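Local structure of putative cell surface protein, similar to internalin proteins (Listeria monocytogenes EGD-e, 5KZS) at residues L51-E56 with N75-M80; R112-P117 with I128-S133; I95-T100 with Y122-T127. The protein is of unknown function but, as an internalin-like leucine-rich-repeat protein of the cell surface, probably serves in protein-protein recognition. One frame throughout, in Å; residues are numbered along the deposited sequence.

Interaction 1: L51-E56 with N75-M80; sequences LGFETE and NIVSVM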
loop_
_atom_site.group_PDB
_atom_site.type_symbol
_atom_site.label_atom_id
_atom_site.label_comp_id
_atom_site.label_asym_id
_atom_site.label_seq_id
_atom_site.Cartn_x
_atom_site.Cartn_y
_atom_site.Cartn_z
ATOM N N LEU A 51 -2.607 -24.186 -5.079
ATOM C CA LEU A 51 -3.753 -24.512 -4.236
ATOM C C LEU A 51 -4.648 -23.292 -4.097
ATOM O O LEU A 51 -4.229 -22.288 -3.537
ATOM C CB LEU A 51 -3.272 -24.937 -2.844
ATOM C CG LEU A 51 -2.423 -26.214 -2.740
ATOM C CD1 LEU A 51 -1.965 -26.417 -1.307
ATOM C CD2 LEU A 51 -3.187 -27.440 -3.215
ATOM N N GLY A 52 -5.868 -23.367 -4.614
ATOM C CA GLY A 52 -6.872 -22.316 -4.409
ATOM C C GLY A 52 -7.841 -22.689 -3.302
ATOM O O GLY A 52 -8.053 -23.871 -3.038
ATOM N N PHE A 53 -8.427 -21.681 -2.657
ATOM C CA PHE A 53 -9.431 -21.894 -1.608
ATOM C C PHE A 53 -10.485 -20.825 -1.719
ATOM O O PHE A 53 -10.165 -19.665 -1.937
ATOM C CB PHE A 53 -8.789 -21.858 -0.208
ATOM C CG PHE A 53 -7.712 -22.882 -0.034
ATOM C CD1 PHE A 53 -8.029 -24.177 0.341
ATOM C CD2 PHE A 53 -6.387 -22.570 -0.331
ATOM C CE1 PHE A 53 -7.042 -25.138 0.438
ATOM C CE2 PHE A 53 -5.398 -23.530 -0.236
ATOM C CZ PHE A 53 -5.726 -24.816 0.152
ATOM N N GLU A 54 -11.741 -21.220 -1.567
ATOM C CA GLU A 54 -12.867 -20.295 -1.744
ATOM C C GLU A 54 -14.077 -20.508 -0.822
ATOM O O GLU A 54 -14.916 -19.617 -0.712
ATOM C CB GLU A 54 -13.315 -20.279 -3.227
ATOM C CG GLU A 54 -13.613 -21.649 -3.853
ATOM C CD GLU A 54 -12.367 -22.455 -4.255
ATOM O OE1 GLU A 54 -12.415 -23.717 -4.189
ATOM O OE2 GLU A 54 -11.340 -21.834 -4.635
ATOM N N THR A 55 -14.181 -21.659 -0.163
ATOM C CA THR A 55 -15.338 -21.954 0.673
ATOM C C THR A 55 -15.176 -21.224 1.998
ATOM O O THR A 55 -14.171 -21.407 2.709
ATOM C CB THR A 55 -15.482 -23.472 0.910
ATOM O OG1 THR A 55 -15.270 -24.153 -0.325
ATOM C CG2 THR A 55 -16.868 -23.827 1.448
ATOM N N GLU A 56 -16.175 -20.413 2.340
ATOM C CA GLU A 56 -16.046 -19.482 3.461
ATOM C C GLU A 56 -16.215 -20.092 4.863
ATOM O O GLU A 56 -16.086 -19.379 5.854
ATOM C CB GLU A 56 -16.987 -18.281 3.264
ATOM C CG GLU A 56 -16.736 -17.527 1.949
ATOM C CD GLU A 56 -16.857 -16.011 2.044
ATOM O OE1 GLU A 56 -17.026 -15.477 3.160
ATOM O OE2 GLU A 56 -16.763 -15.345 0.990
ATOM N N ASN A 75 3.962 -24.336 -5.422
ATOM C CA ASN A 75 4.738 -23.104 -5.253
ATOM C C ASN A 75 3.838 -21.877 -5.124
ATOM O O ASN A 75 4.346 -20.759 -5.100
ATOM C CB ASN A 75 5.771 -22.939 -6.381
ATOM C CG ASN A 75 5.131 -22.874 -7.759
ATOM O OD1 ASN A 75 4.159 -22.149 -7.974
ATOM N ND2 ASN A 75 5.664 -23.646 -8.699
ATOM N N ILE A 76 2.526 -22.067 -5.016
ATOM C CA ILE A 76 1.619 -20.945 -4.842
ATOM C C ILE A 76 0.312 -21.335 -4.170
ATOM O O ILE A 76 -0.234 -22.398 -4.433
ATOM C CB ILE A 76 1.339 -20.211 -6.181
ATOM C CG1 ILE A 76 0.365 -19.029 -5.978
ATOM C CG2 ILE A 76 0.781 -21.155 -7.240
ATOM C CD1 ILE A 76 0.288 -18.099 -7.166
ATOM N N VAL A 77 -0.176 -20.445 -3.313
ATOM C CA VAL A 77 -1.414 -20.628 -2.578
ATOM C C VAL A 77 -2.236 -19.359 -2.748
ATOM O O VAL A 77 -1.733 -18.271 -2.494
ATOM C CB VAL A 77 -1.145 -20.849 -1.074
ATOM C CG1 VAL A 77 -2.442 -20.821 -0.267
ATOM C CG2 VAL A 77 -0.407 -22.159 -0.843
ATOM N N SER A 78 -3.506 -19.516 -3.116
ATOM C CA SER A 78 -4.379 -18.392 -3.438
ATOM C C SER A 78 -5.729 -18.495 -2.735
ATOM O O SER A 78 -6.557 -19.326 -3.094
ATOM C CB SER A 78 -4.573 -18.319 -4.946
ATOM O OG SER A 78 -3.309 -18.249 -5.575
ATOM N N VAL A 79 -5.945 -17.631 -1.749
ATOM C CA VAL A 79 -7.188 -17.591 -0.991
ATOM C C VAL A 79 -8.112 -16.609 -1.707
ATOM O O VAL A 79 -8.113 -15.418 -1.415
ATOM C CB VAL A 79 -6.917 -17.185 0.475
ATOM C CG1 VAL A 79 -8.167 -17.315 1.340
ATOM C CG2 VAL A 79 -5.803 -18.050 1.039
HETATM N N MSE A 80 -8.893 -17.124 -2.657
HETATM C CA MSE A 80 -9.742 -16.288 -3.510
HETATM C C MSE A 80 -10.934 -15.742 -2.796
HETATM O O MSE A 80 -11.354 -14.631 -3.071
HETATM C CB MSE A 80 -10.197 -17.052 -4.749
HETATM C CG MSE A 80 -9.020 -17.394 -5.661
HETATM SE SE MSE A 80 -8.011 -15.782 -6.233
HETATM C CE MSE A 80 -6.884 -16.752 -7.539
#
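Leu51 O accepts the backbone N-H of Ser78 at 2.9 Å, with 167° at the hydrogen, and the CA-H of Val77 leans on the same oxygen as a longer C-H...O contact. Three more backbone bonds continue the ladder: Leu51 N to Ile76 O, Phe53 N to Ser78 O, and Met80 N to Phe53 O at 2.9 Å, the last the most bent of the four at 131°. Ser78 O also receives the CA-H of Gly52, with CA to O at 3.3 Å. Bridges pair Leu51 with Val77, Gly52 with Ser78 and Phe53 with Val79, the strand axes running nearly parallel, so the pairing is in step over three residues.

Leu51, Phe53, Val77 and Val79 share one face of this sheet. Phe53 has CG anti to its carbonyl carbon (chi1 -58°), and the edge of its ring, at CE2, meets Val77 CG1 at 4.0 Å, the methyl lying near the ring plane. Helix 21-31 covers this side, with Met27 against Leu51 and Leu23 against Phe53. Ser78 puts its side chain on the other face, beside Gly52. Helix 60-64 lies between the strands in sequence, making a beta-alpha-beta unit at the outer end of the repeat sheet.

Chemically, main-chain polar groups carry the pairing, while the side chains add a modest apolar seam that joins the sheet to the N-terminal helical part.

Interaction 2: R112-P117 with I128-S133; sequences RNLSLP and ITMSGS
Leu114 and Leu116 meet selenomethionine Met130, whose terminal methyl and selenium fill the middle of the contact. Met130 CE lies 3.4 Å from Leu114 CB, tighter than usual for two carbons, and 3.3 Å from Ser115 O. The selenium rests 4.0 Å from Leu116 CB. A bend at chi3 (82°) in an otherwise extended chain turns the methyl toward Leu114 and Ser115, leaving the selenium to face Leu116. The branch of Leu114 spans both partners: CD1 sits 3.7 Å from Ser133 CB and 3.7 Å from Met130 CE. Beside it, Ser133 CB and CA lie against the carbonyl oxygen of Arg112, with CA to O at 3.4 Å.

The next shell sets these groups in place. A type II beta turn from Met130 to Ser133, with Gly132 at positive phi (97°), reverses the chain after strand 127-129 and brings the Met130 and Ser133 side chains against segment 112-117. Arg112 directs its guanidinium away from the contact, NE bonding to Phe82 O and NH2 forming a salt bridge with Glu56.

Phe103 of strand 100-103 packs on both Leu114 and Met130, and Phe142 on Leu116. Strand 113-114 runs parallel to strand 134-135, which follows the turn, while strand 127-129 lies between strands 100-103 and 150-152 in the main parallel sheet; the contact is buried and lies between these two sheets.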
loop_
_atom_site.group_PDB
_atom_site.type_symbol
_atom_site.label_atom_id
_atom_site.label_comp_id
_atom_site.label_asym_id
_atom_site.label_seq_id
_atom_site.Cartn_x
_atom_site.Cartn_y
_atom_site.Cartn_z
ATOM N N ARG A 112 -12.954 -8.079 5.936
ATOM C CA ARG A 112 -12.218 -9.190 6.534
ATOM C C ARG A 112 -10.976 -8.705 7.276
ATOM O O ARG A 112 -10.368 -7.708 6.897
ATOM C CB ARG A 112 -11.798 -10.209 5.475
ATOM C CG ARG A 112 -12.940 -10.924 4.777
ATOM C CD ARG A 112 -13.676 -11.917 5.652
ATOM N NE ARG A 112 -14.840 -12.425 4.925
ATOM C CZ ARG A 112 -16.125 -12.133 5.159
ATOM N NH1 ARG A 112 -16.507 -11.337 6.157
ATOM N NH2 ARG A 112 -17.059 -12.668 4.370
ATOM N N ASN A 113 -10.604 -9.439 8.325
ATOM C CA ASN A 113 -9.364 -9.210 9.060
ATOM C C ASN A 113 -8.351 -10.325 8.793
ATOM O O ASN A 113 -8.733 -11.491 8.683
ATOM C CB ASN A 113 -9.665 -9.133 10.546
ATOM C CG ASN A 113 -10.825 -8.216 10.847
ATOM O OD1 ASN A 113 -10.708 -6.993 10.749
ATOM N ND2 ASN A 113 -11.961 -8.804 11.198
ATOM N N LEU A 114 -7.073 -9.950 8.691
ATOM C CA LEU A 114 -5.955 -10.889 8.526
ATOM C C LEU A 114 -4.727 -10.522 9.375
ATOM O O LEU A 114 -4.371 -9.356 9.479
ATOM C CB LEU A 114 -5.499 -10.917 7.072
ATOM C CG LEU A 114 -6.438 -11.426 5.994
ATOM C CD1 LEU A 114 -5.766 -11.242 4.646
ATOM C CD2 LEU A 114 -6.777 -12.895 6.205
ATOM N N SER A 115 -4.073 -11.520 9.957
ATOM C CA SER A 115 -2.760 -11.341 10.575
ATOM C C SER A 115 -1.726 -11.960 9.658
ATOM O O SER A 115 -2.061 -12.782 8.814
ATOM C CB SER A 115 -2.700 -12.005 11.962
ATOM O OG SER A 115 -2.739 -13.432 11.897
ATOM N N LEU A 116 -0.471 -11.583 9.851
ATOM C CA LEU A 116 0.640 -12.106 9.067
ATOM C C LEU A 116 1.681 -12.690 10.014
ATOM O O LEU A 116 2.396 -11.931 10.664
ATOM C CB LEU A 116 1.256 -10.980 8.222
ATOM C CG LEU A 116 2.625 -11.236 7.559
ATOM C CD1 LEU A 116 2.713 -12.600 6.855
ATOM C CD2 LEU A 116 2.945 -10.109 6.592
ATOM N N PRO A 117 1.773 -14.038 10.100
ATOM C CA PRO A 117 2.825 -14.682 10.904
ATOM C C PRO A 117 4.260 -14.343 10.474
ATOM O O PRO A 117 4.497 -13.919 9.356
ATOM C CB PRO A 117 2.559 -16.180 10.692
ATOM C CG PRO A 117 1.108 -16.278 10.390
ATOM C CD PRO A 117 0.759 -15.015 9.647
ATOM N N ILE A 128 4.200 -11.832 -1.310
ATOM C CA ILE A 128 3.046 -11.910 -0.406
ATOM C C ILE A 128 2.113 -10.756 -0.703
ATOM O O ILE A 128 2.545 -9.612 -0.855
ATOM C CB ILE A 128 3.442 -11.848 1.095
ATOM C CG1 ILE A 128 4.368 -13.018 1.432
ATOM C CG2 ILE A 128 2.201 -11.861 2.007
ATOM C CD1 ILE A 128 4.807 -13.087 2.883
ATOM N N THR A 129 0.826 -11.064 -0.730
ATOM C CA THR A 129 -0.185 -10.105 -1.100
ATOM C C THR A 129 -1.380 -10.308 -0.190
ATOM O O THR A 129 -2.058 -11.327 -0.288
ATOM C CB THR A 129 -0.605 -10.310 -2.575
ATOM O OG1 THR A 129 0.555 -10.303 -3.426
ATOM C CG2 THR A 129 -1.572 -9.219 -3.009
HETATM N N MSE A 130 -1.636 -9.355 0.700
HETATM C CA MSE A 130 -2.789 -9.443 1.607
HETATM C C MSE A 130 -3.748 -8.292 1.544
HETATM O O MSE A 130 -4.661 -8.168 2.392
HETATM C CB MSE A 130 -2.179 -9.581 2.975
HETATM C CG MSE A 130 -1.757 -11.042 3.104
HETATM SE SE MSE A 130 -0.723 -11.156 4.735
HETATM C CE MSE A 130 -2.298 -11.278 5.915
ATOM N N SER A 131 -3.589 -7.495 0.483
ATOM C CA SER A 131 -4.243 -6.216 0.332
ATOM C C SER A 131 -5.746 -6.367 0.411
ATOM O O SER A 131 -6.271 -7.385 0.010
ATOM C CB SER A 131 -3.849 -5.609 -1.022
ATOM O OG SER A 131 -2.435 -5.608 -1.214
ATOM N N GLY A 132 -6.434 -5.370 0.944
ATOM C CA GLY A 132 -7.899 -5.344 0.953
ATOM C C GLY A 132 -8.547 -5.818 2.234
ATOM O O GLY A 132 -9.768 -5.704 2.387
ATOM N N SER A 133 -7.736 -6.338 3.160
ATOM C CA SER A 133 -8.211 -6.796 4.459
ATOM C C SER A 133 -7.510 -6.028 5.596
ATOM O O SER A 133 -6.311 -5.737 5.513
ATOM C CB SER A 133 -7.962 -8.298 4.578
ATOM O OG SER A 133 -8.579 -8.992 3.507
#

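Interaction 3: I95-T100 with Y122-T127; sequences IPHLNT and YPEMVT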
loop_
_atom_site.group_PDB
_atom_site.type_symbol
_atom_site.label_atom_id
_atom_site.label_comp_id
_atom_site.label_asym_id
_atom_site.label_seq_id
_atom_site.Cartn_x
_atom_site.Cartn_y
_atom_site.Cartn_z
ATOM N N ILE A 95 4.507 -27.525 2.867
ATOM C CA ILE A 95 4.628 -26.796 1.588
ATOM C C ILE A 95 6.038 -26.221 1.414
ATOM O O ILE A 95 6.210 -25.017 1.313
ATOM C CB ILE A 95 3.557 -25.687 1.436
ATOM C CG1 ILE A 95 2.232 -26.107 2.102
ATOM C CG2 ILE A 95 3.342 -25.389 -0.045
ATOM C CD1 ILE A 95 1.041 -25.214 1.788
ATOM N N PRO A 96 7.056 -27.099 1.359
ATOM C CA PRO A 96 8.455 -26.650 1.439
ATOM C C PRO A 96 8.910 -25.679 0.356
ATOM O O PRO A 96 9.775 -24.851 0.628
ATOM C CB PRO A 96 9.261 -27.965 1.355
ATOM C CG PRO A 96 8.320 -28.969 0.788
ATOM C CD PRO A 96 6.974 -28.572 1.308
ATOM N N HIS A 97 8.334 -25.771 -0.840
ATOM C CA HIS A 97 8.758 -24.939 -1.978
ATOM C C HIS A 97 7.825 -23.755 -2.303
ATOM O O HIS A 97 7.922 -23.173 -3.381
ATOM C CB HIS A 97 8.980 -25.841 -3.199
ATOM C CG HIS A 97 10.061 -26.853 -2.994
ATOM N ND1 HIS A 97 9.801 -28.193 -2.800
ATOM C CD2 HIS A 97 11.406 -26.715 -2.907
ATOM C CE1 HIS A 97 10.939 -28.842 -2.627
ATOM N NE2 HIS A 97 11.927 -27.967 -2.684
ATOM N N LEU A 98 6.966 -23.368 -1.361
ATOM C CA LEU A 98 6.029 -22.263 -1.569
ATOM C C LEU A 98 6.765 -20.951 -1.869
ATOM O O LEU A 98 7.595 -20.510 -1.079
ATOM C CB LEU A 98 5.126 -22.094 -0.346
ATOM C CG LEU A 98 3.974 -21.086 -0.398
ATOM C CD1 LEU A 98 2.967 -21.441 -1.467
ATOM C CD2 LEU A 98 3.279 -21.035 0.950
ATOM N N ASN A 99 6.471 -20.369 -3.033
ATOM C CA ASN A 99 7.029 -19.082 -3.498
ATOM C C ASN A 99 6.089 -17.899 -3.300
ATOM O O ASN A 99 6.561 -16.764 -3.161
ATOM C CB ASN A 99 7.381 -19.143 -5.001
ATOM C CG ASN A 99 8.562 -20.056 -5.298
ATOM O OD1 ASN A 99 9.456 -20.249 -4.466
ATOM N ND2 ASN A 99 8.575 -20.620 -6.493
ATOM N N THR A 100 4.780 -18.148 -3.317
ATOM C CA THR A 100 3.808 -17.075 -3.342
ATOM C C THR A 100 2.619 -17.373 -2.459
ATOM O O THR A 100 2.027 -18.429 -2.556
ATOM C CB THR A 100 3.280 -16.852 -4.776
ATOM O OG1 THR A 100 4.373 -16.611 -5.670
ATOM C CG2 THR A 100 2.319 -15.655 -4.829
ATOM N N TYR A 122 8.322 -21.419 5.118
ATOM C CA TYR A 122 8.374 -21.029 3.701
ATOM C C TYR A 122 9.655 -20.205 3.421
ATOM O O TYR A 122 9.579 -18.999 3.158
ATOM C CB TYR A 122 7.100 -20.255 3.324
ATOM C CG TYR A 122 5.824 -20.848 3.892
ATOM C CD1 TYR A 122 5.537 -22.206 3.752
ATOM C CD2 TYR A 122 4.899 -20.053 4.569
ATOM C CE1 TYR A 122 4.374 -22.755 4.277
ATOM C CE2 TYR A 122 3.729 -20.594 5.091
ATOM C CZ TYR A 122 3.472 -21.944 4.942
ATOM O OH TYR A 122 2.318 -22.484 5.461
ATOM N N PRO A 123 10.847 -20.859 3.494
ATOM C CA PRO A 123 12.115 -20.144 3.239
ATOM C C PRO A 123 12.364 -19.740 1.778
ATOM O O PRO A 123 13.269 -18.957 1.521
ATOM C CB PRO A 123 13.175 -21.162 3.677
ATOM C CG PRO A 123 12.530 -22.494 3.456
ATOM C CD PRO A 123 11.092 -22.283 3.825
ATOM N N GLU A 124 11.592 -20.282 0.833
ATOM C CA GLU A 124 11.735 -19.937 -0.584
ATOM C C GLU A 124 10.707 -18.883 -1.076
ATOM O O GLU A 124 10.585 -18.652 -2.281
ATOM C CB GLU A 124 11.668 -21.219 -1.422
ATOM C CG GLU A 124 12.889 -22.111 -1.249
ATOM C CD GLU A 124 12.851 -23.357 -2.121
ATOM O OE1 GLU A 124 11.900 -23.502 -2.932
ATOM O OE2 GLU A 124 13.780 -24.197 -1.998
HETATM N N MSE A 125 10.010 -18.235 -0.132
HETATM C CA MSE A 125 8.920 -17.294 -0.405
HETATM C C MSE A 125 9.489 -16.072 -1.068
HETATM O O MSE A 125 10.544 -15.569 -0.669
HETATM C CB MSE A 125 8.231 -16.951 0.917
HETATM C CG MSE A 125 7.043 -16.016 0.804
HETATM SE SE MSE A 125 5.436 -16.957 0.210
HETATM C CE MSE A 125 4.523 -16.856 1.950
ATOM N N VAL A 126 8.792 -15.610 -2.104
ATOM C CA VAL A 126 9.191 -14.459 -2.915
ATOM C C VAL A 126 8.147 -13.324 -2.875
ATOM O O VAL A 126 8.533 -12.165 -2.861
ATOM C CB VAL A 126 9.532 -14.946 -4.352
ATOM C CG1 VAL A 126 9.435 -13.847 -5.410
ATOM C CG2 VAL A 126 10.918 -15.587 -4.362
ATOM N N THR A 127 6.855 -13.638 -2.823
ATOM C CA THR A 127 5.794 -12.641 -2.954
ATOM C C THR A 127 4.675 -12.887 -1.961
ATOM O O THR A 127 4.224 -14.011 -1.825
ATOM C CB THR A 127 5.184 -12.719 -4.367
ATOM O OG1 THR A 127 6.215 -12.501 -5.332
ATOM C CG2 THR A 127 4.048 -11.694 -4.564
#
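Asn99 O takes two backbone hydrogen bonds from the 122-127 segment. Val126 N is the nearer donor at 2.7 Å, nearly straight at the hydrogen, and lies tilted from the carbonyl plane; Thr127 N, at 3.2 Å, approaches almost in line with the C=O bond. One bridge follows, Thr100 with Thr127 in parallel sense, where the CA-H of Thr100 points to Thr127 O. Their side chains lie side by side and point the same way.

Apolar packing centres on Tyr122. Leu98 CD2 stands over one face of its ring, 3.8 Å from the centroid and only 9° from the normal, a CH-pi contact over the middle of the ring. Leu98 CG lies anti to the backbone N (chi1 -174°), which carries its branch toward that face. Ile95 CB touches CE1 of the ring, and selenomethionine Met125, bent at chi2 and chi3, sets its selenium 4.4 Å from Leu98 CG.

Two carbonyl oxygens make van der Waals approaches: Ile95 O to the Tyr122 ring edge at CD1, and Asn99 O to Met125 SE at 3.6 Å. The Tyr122 hydroxyl is held by Pro90 O and Ile92 N.

A polar pair lies at the outer side: Glu124 OE1 sits in the plane of the His97 ring at its edge, 3.3 Å from CD2, with the carboxylate turned 49° from the ring. His97 ND1 bonds instead to Asn72 O; the nearby carboxylate could favour a protonated imidazole.

Type I turns at Ile95-Leu98 and Tyr122-Met125 thus stack as successive turns of a leucine-rich-repeat coil, held in register by the twice-gripped Asn99 carbonyl and the Thr100-Thr127 bridge, with Leu98 packed on the Tyr122 face.

From the N terminus, interaction 1 comes first: it closes the loop through helix 60-64 and pairs the N-terminal edge strand of the repeat sheet with its neighbour before either later contact opens. Interaction 3 opens next at 95-100, and interaction 2 opens at 112-117 before 122-127 closes interaction 3; 128-133 then closes interaction 2, so these two cross, with 127 and 128 adjoining. Interaction 1 touches both: Asn75 and Val77 pair with Asn99 and Thr100 of interaction 3 by probable backbone hydrogen bonds, and a salt bridge joins it to interaction 2. Together they tie the N-terminal cap, the parallel sheet and its opposing short sheet.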